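Local structure of putative agmatinase (Clostridium difficile, 3LHL) at residues Gly61-Ser66 / Lys75-Glu80; Asp183-Ile188 / Lys232-Ser237. The protein binds manganese and probably hydrolyses agmatine to putrescine and urea, as a member of the arginase family. All blocks are in the same frame, centred on the assembly; numbering follows the deposited sequence.

Interaction 1. Residues Gly61-Ser66 / Lys75-Glu80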
loop_
_atom_site.group_PDB
_atom_site.type_symbol
_atom_site.label_atom_id
_atom_site.label_comp_id
_atom_site.label_asym_id
_atom_site.label_seq_id
_atom_site.Cartn_x
_atom_site.Cartn_y
_atom_site.Cartn_z
ATOM N N GLY A 61 4.133 12.850 -10.121
ATOM C CA GLY A 61 5.505 12.428 -10.314
ATOM C C GLY A 61 6.152 11.969 -9.015
ATOM O O GLY A 61 5.467 11.622 -8.050
ATOM N N ASP A 62 7.480 11.973 -8.985
ATOM C CA ASP A 62 8.196 11.547 -7.796
ATOM C C ASP A 62 8.478 12.691 -6.835
ATOM O O ASP A 62 8.804 13.810 -7.246
ATOM C CB ASP A 62 9.511 10.868 -8.176
ATOM C CG ASP A 62 9.298 9.594 -8.968
ATOM O OD1 ASP A 62 8.311 8.880 -8.679
ATOM O OD2 ASP A 62 10.118 9.300 -9.865
ATOM N N LEU A 63 8.333 12.398 -5.548
ATOM C CA LEU A 63 8.585 13.375 -4.508
ATOM C C LEU A 63 10.092 13.525 -4.361
ATOM O O LEU A 63 10.817 12.533 -4.280
ATOM C CB LEU A 63 7.986 12.898 -3.187
ATOM C CG LEU A 63 8.327 13.733 -1.950
ATOM C CD1 LEU A 63 7.750 15.148 -2.088
ATOM C CD2 LEU A 63 7.775 13.032 -0.717
ATOM N N GLU A 64 10.568 14.764 -4.340
ATOM C CA GLU A 64 11.996 15.001 -4.188
ATOM C C GLU A 64 12.304 14.764 -2.720
ATOM O O GLU A 64 11.708 15.390 -1.853
ATOM C CB GLU A 64 12.349 16.439 -4.573
ATOM C CG GLU A 64 13.844 16.692 -4.662
ATOM C CD GLU A 64 14.184 18.152 -4.912
ATOM O OE1 GLU A 64 13.683 18.728 -5.905
ATOM O OE2 GLU A 64 14.960 18.722 -4.114
ATOM N N ILE A 65 13.221 13.851 -2.435
ATOM C CA ILE A 65 13.559 13.562 -1.051
ATOM C C ILE A 65 15.046 13.691 -0.762
ATOM O O ILE A 65 15.883 13.468 -1.636
ATOM C CB ILE A 65 13.100 12.145 -0.654
ATOM C CG1 ILE A 65 13.762 11.110 -1.565
ATOM C CG2 ILE A 65 11.573 12.048 -0.742
ATOM C CD1 ILE A 65 13.404 9.673 -1.225
ATOM N N SER A 66 15.364 14.065 0.474
ATOM C CA SER A 66 16.748 14.212 0.887
ATOM C C SER A 66 17.386 12.832 0.976
ATOM O O SER A 66 16.688 11.813 0.991
ATOM C CB SER A 66 16.827 14.907 2.246
ATOM O OG SER A 66 16.378 16.246 2.160
ATOM N N LYS A 75 9.614 13.039 7.195
ATOM C CA LYS A 75 9.000 14.357 7.342
ATOM C C LYS A 75 8.568 14.911 5.990
ATOM O O LYS A 75 7.517 15.540 5.878
ATOM C CB LYS A 75 9.973 15.334 8.014
ATOM C CG LYS A 75 10.248 15.001 9.471
ATOM C CD LYS A 75 11.245 15.962 10.102
ATOM C CE LYS A 75 11.503 15.605 11.563
ATOM N NZ LYS A 75 12.562 16.462 12.160
ATOM N N GLU A 76 9.378 14.665 4.968
ATOM C CA GLU A 76 9.081 15.139 3.624
ATOM C C GLU A 76 7.858 14.421 3.053
ATOM O O GLU A 76 7.015 15.043 2.404
ATOM C CB GLU A 76 10.305 14.935 2.722
ATOM C CG GLU A 76 11.534 15.668 3.243
ATOM C CD GLU A 76 12.825 15.271 2.552
ATOM O OE1 GLU A 76 13.022 14.064 2.290
ATOM O OE2 GLU A 76 13.653 16.168 2.291
ATOM N N ILE A 77 7.755 13.116 3.299
ATOM C CA ILE A 77 6.609 12.358 2.807
ATOM C C ILE A 77 5.372 12.899 3.510
ATOM O O ILE A 77 4.335 13.125 2.890
ATOM C CB ILE A 77 6.736 10.853 3.122
ATOM C CG1 ILE A 77 7.904 10.248 2.338
ATOM C CG2 ILE A 77 5.435 10.143 2.775
ATOM C CD1 ILE A 77 8.273 8.835 2.776
ATOM N N TYR A 78 5.502 13.114 4.815
ATOM C CA TYR A 78 4.409 13.641 5.619
ATOM C C TYR A 78 3.898 14.944 5.021
ATOM O O TYR A 78 2.696 15.131 4.845
ATOM C CB TYR A 78 4.875 13.909 7.049
ATOM C CG TYR A 78 3.768 14.412 7.939
ATOM C CD1 TYR A 78 2.832 13.533 8.480
ATOM C CD2 TYR A 78 3.634 15.773 8.219
ATOM C CE1 TYR A 78 1.792 13.996 9.280
ATOM C CE2 TYR A 78 2.595 16.245 9.014
ATOM C CZ TYR A 78 1.679 15.351 9.539
ATOM O OH TYR A 78 0.642 15.806 10.320
ATOM N N GLN A 79 4.824 15.846 4.718
ATOM C CA GLN A 79 4.474 17.139 4.147
ATOM C C GLN A 79 3.658 17.027 2.866
ATOM O O GLN A 79 2.604 17.648 2.748
ATOM C CB GLN A 79 5.735 17.956 3.865
ATOM C CG GLN A 79 6.426 18.475 5.105
ATOM C CD GLN A 79 5.504 19.319 5.961
ATOM O OE1 GLN A 79 5.002 18.865 6.989
ATOM N NE2 GLN A 79 5.265 20.554 5.530
ATOM N N GLU A 80 4.149 16.240 1.910
ATOM C CA GLU A 80 3.459 16.072 0.634
ATOM C C GLU A 80 2.054 15.520 0.845
ATOM O O GLU A 80 1.089 16.033 0.285
ATOM C CB GLU A 80 4.254 15.137 -0.287
ATOM C CG GLU A 80 3.660 14.967 -1.686
ATOM C CD GLU A 80 3.501 16.290 -2.430
ATOM O OE1 GLU A 80 4.506 17.018 -2.574
ATOM O OE2 GLU A 80 2.371 16.602 -2.874
#
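Two torsions bring Glu-76 to Ser-66. The CG of Glu-76 sits beside its backbone N (chi1 -59°) and the chain beyond runs extended, carrying the carboxylate off the helix to the loop that follows strand 57-62. At Ser-66 the hydroxyl likewise lies beside its own backbone N, which places OG and the amide N-H where one carboxylate can meet both. The Ser-66 N donates to Glu-76 OE1 at 3.0 Å, nearly straight (163°), using the syn lone pair of that oxygen. Ser-66 OG donates to Glu-76 OE2 at 2.7 Å, also from the syn side but 22° out of the carboxylate plane. A weak, bent branch from Ser-66 N to Glu-76 OE2, 3.3 Å long, means that the N-H is shared unequally between the two oxygens. Ile-65 crosses the glutamate chain at about a right angle and sets its CA 3.4 Å from Glu-76 OE1.

Nearer the strand, Leu-63 points its side chain at the helix. One methyl, CD2, rests over the backbone, 3.8 Å from Ile-77 CA, and touches the Ile-77 side chain at CG1. The Leu-63 and Glu-80 side chains slide past each other in opposite directions, with Leu-63 CD1 3.9 Å from Glu-80 CB. Ile-77 continues inward to Pro-103 and Val-100, while Asp-62 turns to Arg-35 through a salt bridge and to Ser-31.

The contact thus joins the chain leaving strand 57-62 to helix 70-86, within a beta-alpha connection of the arginase fold. Its chemistry is divided: leucine against the helix backbone and the Ile-77 and Glu-80 side chains at one end, a carboxylate gripping one residue at the other. Both Glu-76 oxygens receive hydrogen bonds, which fixes the rotation of the carboxylate and would be expected to favour its ionised form.

Interaction 2. Residues Asp183-Ile188 / Lys232-Ser237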
loop_
_atom_site.group_PDB
_atom_site.type_symbol
_atom_site.label_atom_id
_atom_site.label_comp_id
_atom_site.label_asym_id
_atom_site.label_seq_id
_atom_site.Cartn_x
_atom_site.Cartn_y
_atom_site.Cartn_z
ATOM N N ASP A 183 -9.313 -14.637 1.763
ATOM C CA ASP A 183 -10.707 -15.049 1.605
ATOM C C ASP A 183 -11.741 -14.303 2.445
ATOM O O ASP A 183 -12.895 -14.183 2.040
ATOM C CB ASP A 183 -10.829 -16.552 1.868
ATOM C CG ASP A 183 -9.980 -17.377 0.917
ATOM O OD1 ASP A 183 -10.154 -17.233 -0.312
ATOM O OD2 ASP A 183 -9.138 -18.170 1.395
ATOM N N THR A 184 -11.334 -13.800 3.608
ATOM C CA THR A 184 -12.253 -13.084 4.479
ATOM C C THR A 184 -12.405 -11.603 4.135
ATOM O O THR A 184 -13.198 -10.899 4.765
ATOM C CB THR A 184 -11.810 -13.176 5.953
ATOM O OG1 THR A 184 -10.558 -12.498 6.118
ATOM C CG2 THR A 184 -11.653 -14.629 6.378
ATOM N N PHE A 185 -11.665 -11.130 3.135
ATOM C CA PHE A 185 -11.714 -9.715 2.761
ATOM C C PHE A 185 -13.111 -9.148 2.507
ATOM O O PHE A 185 -13.436 -8.064 2.993
ATOM C CB PHE A 185 -10.836 -9.437 1.540
ATOM C CG PHE A 185 -10.588 -7.965 1.298
ATOM C CD1 PHE A 185 -9.982 -7.175 2.282
ATOM C CD2 PHE A 185 -10.984 -7.361 0.104
ATOM C CE1 PHE A 185 -9.778 -5.800 2.080
ATOM C CE2 PHE A 185 -10.785 -5.991 -0.110
ATOM C CZ PHE A 185 -10.181 -5.206 0.882
ATOM N N GLU A 186 -13.934 -9.864 1.748
ATOM C CA GLU A 186 -15.282 -9.382 1.456
ATOM C C GLU A 186 -16.086 -9.193 2.737
ATOM O O GLU A 186 -16.808 -8.207 2.881
ATOM C CB GLU A 186 -16.012 -10.340 0.513
ATOM C CG GLU A 186 -17.414 -9.873 0.111
ATOM C CD GLU A 186 -17.991 -10.681 -1.043
ATOM O OE1 GLU A 186 -17.533 -11.820 -1.263
ATOM O OE2 GLU A 186 -18.911 -10.183 -1.727
ATOM N N ASN A 187 -15.952 -10.133 3.670
ATOM C CA ASN A 187 -16.663 -10.030 4.935
ATOM C C ASN A 187 -16.204 -8.807 5.725
ATOM O O ASN A 187 -17.026 -8.070 6.265
ATOM C CB ASN A 187 -16.459 -11.293 5.782
ATOM C CG ASN A 187 -17.405 -12.412 5.397
ATOM O OD1 ASN A 187 -18.454 -12.170 4.809
ATOM N ND2 ASN A 187 -17.049 -13.639 5.745
ATOM N N ILE A 188 -14.890 -8.597 5.790
ATOM C CA ILE A 188 -14.333 -7.461 6.519
ATOM C C ILE A 188 -14.773 -6.139 5.914
ATOM O O ILE A 188 -15.134 -5.213 6.636
ATOM C CB ILE A 188 -12.782 -7.517 6.552
ATOM C CG1 ILE A 188 -12.330 -8.693 7.424
ATOM C CG2 ILE A 188 -12.204 -6.204 7.101
ATOM C CD1 ILE A 188 -12.895 -8.663 8.841
ATOM N N LYS A 232 -12.774 -5.904 -7.099
ATOM C CA LYS A 232 -14.205 -6.025 -7.327
ATOM C C LYS A 232 -14.943 -5.820 -6.003
ATOM O O LYS A 232 -15.960 -5.129 -5.943
ATOM C CB LYS A 232 -14.529 -7.408 -7.905
ATOM C CG LYS A 232 -15.928 -7.524 -8.488
ATOM C CD LYS A 232 -16.189 -8.924 -9.024
ATOM C CE LYS A 232 -17.254 -9.642 -8.199
ATOM N NZ LYS A 232 -16.886 -9.771 -6.756
ATOM N N ILE A 233 -14.412 -6.425 -4.946
ATOM C CA ILE A 233 -14.994 -6.330 -3.611
ATOM C C ILE A 233 -15.035 -4.885 -3.113
ATOM O O ILE A 233 -16.015 -4.451 -2.503
ATOM C CB ILE A 233 -14.192 -7.199 -2.624
ATOM C CG1 ILE A 233 -14.362 -8.674 -3.004
ATOM C CG2 ILE A 233 -14.635 -6.922 -1.195
ATOM C CD1 ILE A 233 -13.404 -9.610 -2.315
ATOM N N ILE A 234 -13.967 -4.140 -3.372
ATOM C CA ILE A 234 -13.924 -2.751 -2.956
ATOM C C ILE A 234 -14.897 -1.942 -3.809
ATOM O O ILE A 234 -15.623 -1.094 -3.296
ATOM C CB ILE A 234 -12.498 -2.166 -3.095
ATOM C CG1 ILE A 234 -11.618 -2.697 -1.963
ATOM C CG2 ILE A 234 -12.543 -0.643 -3.088
ATOM C CD1 ILE A 234 -10.192 -2.237 -2.038
ATOM N N LYS A 235 -14.912 -2.214 -5.112
ATOM C CA LYS A 235 -15.803 -1.501 -6.015
ATOM C C LYS A 235 -17.273 -1.648 -5.630
ATOM O O LYS A 235 -18.031 -0.686 -5.714
ATOM C CB LYS A 235 -15.617 -1.983 -7.458
ATOM C CG LYS A 235 -16.639 -1.399 -8.430
ATOM C CD LYS A 235 -16.364 -1.829 -9.859
ATOM C CE LYS A 235 -17.392 -1.257 -10.827
ATOM N NZ LYS A 235 -18.760 -1.822 -10.609
ATOM N N ASN A 236 -17.672 -2.848 -5.215
ATOM C CA ASN A 236 -19.061 -3.094 -4.845
ATOM C C ASN A 236 -19.374 -2.792 -3.380
ATOM O O ASN A 236 -20.515 -2.941 -2.948
ATOM C CB ASN A 236 -19.449 -4.551 -5.143
ATOM C CG ASN A 236 -19.346 -4.900 -6.620
ATOM O OD1 ASN A 236 -19.674 -4.090 -7.484
ATOM N ND2 ASN A 236 -18.903 -6.116 -6.913
ATOM N N SER A 237 -18.375 -2.369 -2.615
ATOM C CA SER A 237 -18.601 -2.084 -1.203
ATOM C C SER A 237 -18.918 -0.618 -0.946
ATOM O O SER A 237 -19.015 0.184 -1.872
ATOM C CB SER A 237 -17.370 -2.455 -0.383
ATOM O OG SER A 237 -16.380 -1.443 -0.479
HETATM O O HOH W 1 -18.467 -8.103 -4.077
#
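Ile-233 meets both Phe-185 and Glu-186, and its two methyls, CG2 and CD1, divide the work. CG2 lies 3.7 Å from Glu-186 CA, close against the helix backbone, and 3.9 Å from Phe-185 CD2, approaching the ring obliquely. CD1 reaches along the other side chain to Glu-186 CB, also at 3.9 Å. Ile-234 comes to the phenyl group differently: its CG1 lies at the ring edge, near the ring plane, 3.9 Å from Phe-185 CE2. The ring is brought to both isoleucines by a chi1 of -167°, which puts its CG opposite the backbone N.

No direct hydrogen bond spans the two segments. A water bridges them loosely, donating to Glu-186 OE2 at 3.2 Å and accepting a weak bond from Asn-236 ND2. Just after the second helix, Ile-234 O accepts from both Ser-237 N and Ser-237 OG, which approach from the same face of its plane, the hydroxyl at 2.9 Å.

The contact joins the start of helix 185-191 to the end of helix 229-235. Phe-185 also meets Phe-120 and Phe-156 edge-to-face, on strands 115-120 and 153-158, while Ile-234 packs on Ile-273 and Lys-277 of helix 258-278.

How the interactions relate
Interaction 1 precedes interaction 2 along the chain, and the two lie on opposite sides of its centre, with centres 32 Å apart and nearest atoms about 21 Å apart, so they do not touch. Both belong to the alpha/beta arginase fold built round one parallel sheet. Residues 61-66 begin on edge strand 57-62; residues 183-188 follow the other edge strand, 176-179, and residues 232-237 precede inner strand 240-247. Interaction 1 sets the loop after strand 57-62 on helix 70-86; interaction 2 packs helix 185-191 on helix 229-235. Neither includes a manganese ligand: the Ile-77 side chain is about 10 Å from that of His-98, and that of Phe-185 about 12 Å from that of Asp-121.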